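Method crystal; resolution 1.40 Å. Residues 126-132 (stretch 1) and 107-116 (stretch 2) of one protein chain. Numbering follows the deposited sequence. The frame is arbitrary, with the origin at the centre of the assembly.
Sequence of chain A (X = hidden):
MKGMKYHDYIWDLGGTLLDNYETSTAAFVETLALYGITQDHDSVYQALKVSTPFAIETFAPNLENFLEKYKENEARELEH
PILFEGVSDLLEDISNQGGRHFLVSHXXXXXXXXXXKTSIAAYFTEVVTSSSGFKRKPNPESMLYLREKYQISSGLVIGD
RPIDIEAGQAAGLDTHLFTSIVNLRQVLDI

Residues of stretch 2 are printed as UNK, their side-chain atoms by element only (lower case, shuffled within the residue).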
ATOM      1  N   GLU A 126     -12.600   6.079  -7.920  1.00  8.62           N
ATOM      2  CA  GLU A 126     -12.379   7.138  -6.941  1.00  8.42           C
ATOM      3  C   GLU A 126     -11.256   6.737  -5.997  1.00  7.98           C
ATOM      4  O   GLU A 126     -11.140   5.570  -5.600  1.00  8.19           O
ATOM      5  CB  GLU A 126     -13.646   7.469  -6.145  1.00  8.52           C
ATOM      6  CG  GLU A 126     -13.442   8.662  -5.200  1.00  8.94           C
ATOM      7  CD  GLU A 126     -14.707   9.239  -4.592  1.00  9.74           C
ATOM      8  OE1 GLU A 126     -15.800   9.116  -5.174  1.00 10.29           O
ATOM      9  OE2 GLU A 126     -14.597   9.835  -3.502  1.00 10.96           O
ATOM     10  N   VAL A 127     -10.423   7.721  -5.681  1.00  8.40           N
ATOM     11  CA  VAL A 127      -9.359   7.607  -4.690  1.00  8.18           C
ATOM     12  C   VAL A 127      -9.752   8.476  -3.499  1.00  8.59           C
ATOM     13  O   VAL A 127      -9.969   9.687  -3.656  1.00  9.21           O
ATOM     14  CB  VAL A 127      -8.004   8.065  -5.247  1.00  8.12           C
ATOM     15  CG1 VAL A 127      -6.937   8.031  -4.161  1.00  8.88           C
ATOM     16  CG2 VAL A 127      -7.591   7.212  -6.434  1.00  8.56           C
ATOM     17  N   VAL A 128      -9.862   7.854  -2.332  1.00  8.28           N
ATOM     18  CA  VAL A 128     -10.160   8.550  -1.078  1.00  9.20           C
ATOM     19  C   VAL A 128      -8.830   8.760  -0.366  1.00  9.10           C
ATOM     20  O   VAL A 128      -8.125   7.794  -0.075  1.00  9.61           O
ATOM     21  CB  VAL A 128     -11.111   7.723  -0.199  1.00  9.36           C
ATOM     22  CG1 VAL A 128     -11.274   8.368   1.187  1.00 10.32           C
ATOM     23  CG2 VAL A 128     -12.463   7.527  -0.907  1.00 10.72           C
ATOM     24  N   THR A 129      -8.482  10.024  -0.105  1.00  9.35           N
ATOM     25  CA  THR A 129      -7.310  10.368   0.696  1.00  9.82           C
ATOM     26  C   THR A 129      -7.792  11.071   1.959  1.00 10.16           C
ATOM     27  O   THR A 129      -8.988  11.253   2.145  1.00 10.15           O
ATOM     28  CB  THR A 129      -6.362  11.312  -0.062  1.00  9.80           C
ATOM     29  OG1 THR A 129      -6.942  12.615  -0.120  1.00 10.99           O
ATOM     30  CG2 THR A 129      -6.098  10.815  -1.477  1.00 10.13           C
ATOM     31  N   SER A 130      -6.857  11.481   2.812  1.00 10.20           N
ATOM     32  CA  SER A 130      -7.234  12.177   4.049  1.00 10.29           C
ATOM     33  C   SER A 130      -8.055  13.432   3.789  1.00 10.55           C
ATOM     34  O   SER A 130      -8.856  13.833   4.636  1.00 10.19           O
ATOM     35  CB  SER A 130      -6.010  12.541   4.866  1.00 10.64           C
ATOM     36  OG  SER A 130      -5.202  13.480   4.188  1.00 13.18           O
ATOM     37  N   SER A 131      -7.881  14.044   2.619  1.00 11.31           N
ATOM     38  CA  SER A 131      -8.578  15.285   2.306  1.00 12.75           C
ATOM     39  C   SER A 131     -10.087  15.100   2.120  1.00 13.17           C
ATOM     40  O   SER A 131     -10.822  16.077   2.079  1.00 14.21           O
ATOM     41  CB  SER A 131      -7.965  15.959   1.077  1.00 13.33           C
ATOM     42  OG  SER A 131      -8.290  15.244  -0.093  1.00 16.69           O
ATOM     43  N   SER A 132     -10.552  13.850   2.012  1.00 13.51           N
ATOM     44  CA  SER A 132     -11.997  13.567   2.032  1.00 14.33           C
ATOM     45  C   SER A 132     -12.625  13.713   3.419  1.00 13.85           C
ATOM     46  O   SER A 132     -13.853  13.716   3.563  1.00 15.05           O
ATOM     47  CB  SER A 132     -12.289  12.169   1.476  1.00 14.92           C
ATOM     48  OG  SER A 132     -12.182  12.171   0.069  1.00 18.50           O
ATOM     49  N   UNK A 107      -3.260   8.760   3.868  1.00  9.65           N
ATOM     50  CA  UNK A 107      -2.281   9.764   3.488  1.00 10.20           C
ATOM     51  C   UNK A 107      -2.969  10.917   2.781  1.00 10.97           C
ATOM     52  O   UNK A 107      -4.122  10.805   2.335  1.00 11.18           O
ATOM     53  c   UNK A 107       2.362   7.690   5.693  1.00 12.39           C
ATOM     54  n   UNK A 107       2.865   6.662   6.349  1.00 13.26           N
ATOM     55  n   UNK A 107       1.286   7.532   4.927  1.00 11.76           N
ATOM     56  c   UNK A 107      -1.205   9.152   2.597  1.00 10.68           C
ATOM     57  c   UNK A 107      -0.424   8.053   3.247  1.00 11.31           C
ATOM     58  c   UNK A 107       0.653   8.594   4.163  1.00 12.08           C
ATOM     59  n   UNK A 107       2.934   8.884   5.802  1.00 13.06           N
ATOM     60  N   UNK A 108      -2.265  12.041   2.684  1.00 11.64           N
ATOM     61  CA  UNK A 108      -2.774  13.211   1.991  1.00 12.08           C
ATOM     62  C   UNK A 108      -2.670  13.036   0.464  1.00 12.55           C
ATOM     63  O   UNK A 108      -2.425  11.938  -0.024  1.00 12.43           O
ATOM     64  n   UNK A 108       0.114  15.463   2.816  1.00 13.71           N
ATOM     65  c   UNK A 108      -0.607  14.550   2.157  1.00 12.73           C
ATOM     66  c   UNK A 108      -2.078  14.490   2.501  1.00 12.67           C
ATOM     67  o   UNK A 108      -0.115  13.800   1.318  1.00 13.45           O
ATOM     68  N   UNK A 109      -2.850  14.121  -0.275  1.00 13.93           N
ATOM     69  CA  UNK A 109      -2.927  14.026  -1.735  1.00 15.08           C
ATOM     70  C   UNK A 109      -1.600  13.650  -2.444  1.00 16.12           C
ATOM     71  O   UNK A 109      -1.584  13.547  -3.668  1.00 16.15           O
ATOM     72  c   UNK A 109      -3.574  15.293  -2.321  1.00 15.54           C
ATOM     73  c   UNK A 109      -5.085  15.347  -2.104  1.00 17.77           C
ATOM     74  o   UNK A 109      -5.657  16.453  -2.208  1.00 22.75           O
ATOM     75  o   UNK A 109      -5.730  14.295  -1.862  1.00 19.36           O
ATOM     76  N   UNK A 110      -0.505  13.401  -1.713  1.00 17.16           N
ATOM     77  CA  UNK A 110       0.692  12.753  -2.316  1.00 17.73           C
ATOM     78  C   UNK A 110       0.375  11.377  -2.915  1.00 17.33           C
ATOM     79  O   UNK A 110       1.024  10.919  -3.864  1.00 17.14           O
ATOM     80  c   UNK A 110       3.177  12.206  -1.972  1.00 20.36           C
ATOM     81  n   UNK A 110       5.328  11.146  -1.606  1.00 22.72           N
ATOM     82  c   UNK A 110       4.209  11.596  -1.033  1.00 20.63           C
ATOM     83  o   UNK A 110       4.009  11.526   0.185  1.00 24.39           O
ATOM     84  c   UNK A 110       1.837  12.578  -1.303  1.00 17.96           C
ATOM     85  N   UNK A 111      -0.610  10.705  -2.342  1.00 15.85           N
ATOM     86  CA  UNK A 111      -1.125   9.452  -2.894  1.00 15.78           C
ATOM     87  C   UNK A 111      -1.322   9.603  -4.388  1.00 15.11           C
ATOM     88  O   UNK A 111      -0.993   8.709  -5.163  1.00 14.99           O
ATOM     89  c   UNK A 111      -2.217   8.600  -0.784  1.00 16.45           C
ATOM     90  c   UNK A 111      -3.197   7.947  -3.002  1.00 16.56           C
ATOM     91  c   UNK A 111      -2.471   9.052  -2.214  1.00 15.65           C
ATOM     92  N   UNK A 112      -1.862  10.741  -4.801  1.00 13.77           N
ATOM     93  CA  UNK A 112      -2.233  10.908  -6.186  1.00 13.43           C
ATOM     94  C   UNK A 112      -0.987  10.924  -7.063  1.00 13.07           C
ATOM     95  O   UNK A 112      -1.000  10.364  -8.160  1.00 12.64           O
ATOM     96  c   UNK A 112      -5.174  11.010  -5.502  1.00 16.79           C
ATOM     97  c   UNK A 112      -5.130  13.490  -5.803  1.00 15.62           C
ATOM     98  c   UNK A 112      -4.315  12.254  -5.452  1.00 14.94           C
ATOM     99  c   UNK A 112      -3.084  12.158  -6.369  1.00 13.37           C
ATOM    100  N   UNK A 113       0.086  11.545  -6.574  1.00 12.34           N
ATOM    101  CA  UNK A 113       1.369  11.561  -7.291  1.00 12.96           C
ATOM    102  C   UNK A 113       1.945  10.168  -7.466  1.00 11.36           C
ATOM    103  O   UNK A 113       2.491   9.837  -8.512  1.00 10.58           O
ATOM    104  c   UNK A 113       2.061  13.880  -6.386  1.00 16.15           C
ATOM    105  c   UNK A 113       2.404  12.402  -6.534  1.00 13.72           C
ATOM    106  o   UNK A 113       2.626  15.746  -5.017  1.00 23.32           O
ATOM    107  o   UNK A 113       4.027  14.055  -5.007  1.00 23.48           O
ATOM    108  c   UNK A 113       2.971  14.610  -5.401  1.00 17.63           C
ATOM    109  N   UNK A 114       1.842   9.350  -6.431  1.00 10.08           N
ATOM    110  CA  UNK A 114       2.334   7.981  -6.498  1.00  9.94           C
ATOM    111  C   UNK A 114       1.591   7.187  -7.574  1.00  9.30           C
ATOM    112  O   UNK A 114       2.206   6.436  -8.327  1.00  9.02           O
ATOM    113  c   UNK A 114       3.075   7.967  -4.088  1.00 12.58           C
ATOM    114  c   UNK A 114       2.557   5.782  -5.235  1.00 11.12           C
ATOM    115  c   UNK A 114       4.562   7.875  -4.329  1.00 14.70           C
ATOM    116  c   UNK A 114       2.199   7.266  -5.135  1.00 10.13           C
ATOM    117  N   UNK A 115       0.278   7.354  -7.650  1.00  8.90           N
ATOM    118  CA  UNK A 115      -0.527   6.652  -8.654  1.00  8.91           C
ATOM    119  C   UNK A 115      -0.171   7.084 -10.076  1.00  9.19           C
ATOM    120  O   UNK A 115      -0.223   6.278 -11.009  1.00  8.96           O
ATOM    121  c   UNK A 115      -2.012   6.892  -8.395  1.00  8.82           C
ATOM    122  c   UNK A 115      -2.539   6.443  -7.032  1.00  9.93           C
ATOM    123  c   UNK A 115      -4.027   6.728  -6.911  1.00 10.29           C
ATOM    124  c   UNK A 115      -2.261   4.966  -6.810  1.00 11.31           C
ATOM    125  N   UNK A 116       0.190   8.347 -10.250  1.00  9.59           N
ATOM    126  CA  UNK A 116       0.654   8.838 -11.545  1.00 10.87           C
ATOM    127  C   UNK A 116       2.031   8.273 -11.897  1.00 10.79           C
ATOM    128  O   UNK A 116       2.255   7.782 -13.010  1.00 11.33           O
ATOM    129  c   UNK A 116      -1.506  10.783 -12.703  1.00 17.64           C
ATOM    130  o   UNK A 116      -0.971  10.455 -13.784  1.00 20.17           O
ATOM    131  c   UNK A 116      -0.628  11.062 -11.498  1.00 14.87           C
ATOM    132  c   UNK A 116       0.716  10.370 -11.546  1.00 11.79           C
ATOM    133  o   UNK A 116      -2.741  10.916 -12.566  1.00 21.80           O
TER

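Position 107 carries seven side-chain atoms: three carbons in a row, a nitrogen, then a carbon bearing two more nitrogens. The side chain makes no close contact with stretch 1. The contact is made by the backbone instead. Ser-130 N donates to the backbone O of position 107 at 2.9 Å, and the N-H...O angle of 173° is nearly straight. Thr-129 CB also lies 3.3 Å from that backbone O of position 107. The guanidinium group identifies Arg-107. Its CA-to-CB bond points away from stretch 1.

Position 108 has two carbons, the second carrying one oxygen and one nitrogen. Its CB lies 3.7 Å from Ser-130 OG. The CA of position 108 and Ser-130 CA are 5.0 Å apart, so the two backbones come close here. This is a short amide, so the residue is Asn-108. Its CA-to-CB bond points away from stretch 1. With chi1 in p, the amide oxygen turns toward the start of the helix, where Asn-108 OD1 accepts from the backbone N of position 110 at 3.1 Å. This is a capping bond.

Position 109 has two carbons, the second carrying two oxygens. One of these oxygens accepts from Thr-129 OG1 at 2.7 Å. Ser-131 OG lies 3.3 Å from the same oxygen of position 109. A carboxylate on so short a stem means Asp-109, and the shared oxygen is OD1. Its CA-to-CB bond points sideways, but the end of the side chain comes nearer to stretch 1.

Position 110 has three carbons, the third carrying one oxygen and one nitrogen. It touches nothing on stretch 1. It is Gln-110, the longer amide. Its CA-to-CB bond points away from stretch 1.

Position 111 has three carbons, one of them carrying the other two. One of the two end carbons lies 3.9 Å from Val-127 CG1. This is Val-111. It is buried, and its CA-to-CB bond points toward stretch 1.

Position 112 has four carbons, forked at the second. One end carbon is 3.7 Å from Val-127 CG1. The fork gives Leu-112. The bond from CA to CB points sideways, but the end, CD2, comes nearer.

Position 113 has three carbons, the third carrying two oxygens, out of reach of stretch 1. It is Glu-113.

Position 114 has four carbons, forked at the first, with one arm two carbons long. It is buried but also out of reach. This is Ile-114.

Position 115 has four carbons, forked at the second. One end carbon packs 3.6 Å from Val-127 CG2. Hence Leu-115, with CD1 in contact. Its CA-to-CB bond points toward stretch 1.

Position 116 has three carbons, the third bearing two oxygens. It is exposed and makes no contact. It is Glu-116.

The contact has a polar end and an apolar end. Before the helix, Arg-107 O and the carboxylate of Asp-109 meet Thr-129, Ser-130 and Ser-131. Within the helix, Val-111, Leu-112 and Leu-115 gather around Val-127. Val-111 and Leu-115 are four residues apart, about one helical turn, so both direct CA-to-CB toward stretch 1. Together the stretches bury 344 Å², both sides summed.

Stretch 2 (107-116) RNDQVLEILE
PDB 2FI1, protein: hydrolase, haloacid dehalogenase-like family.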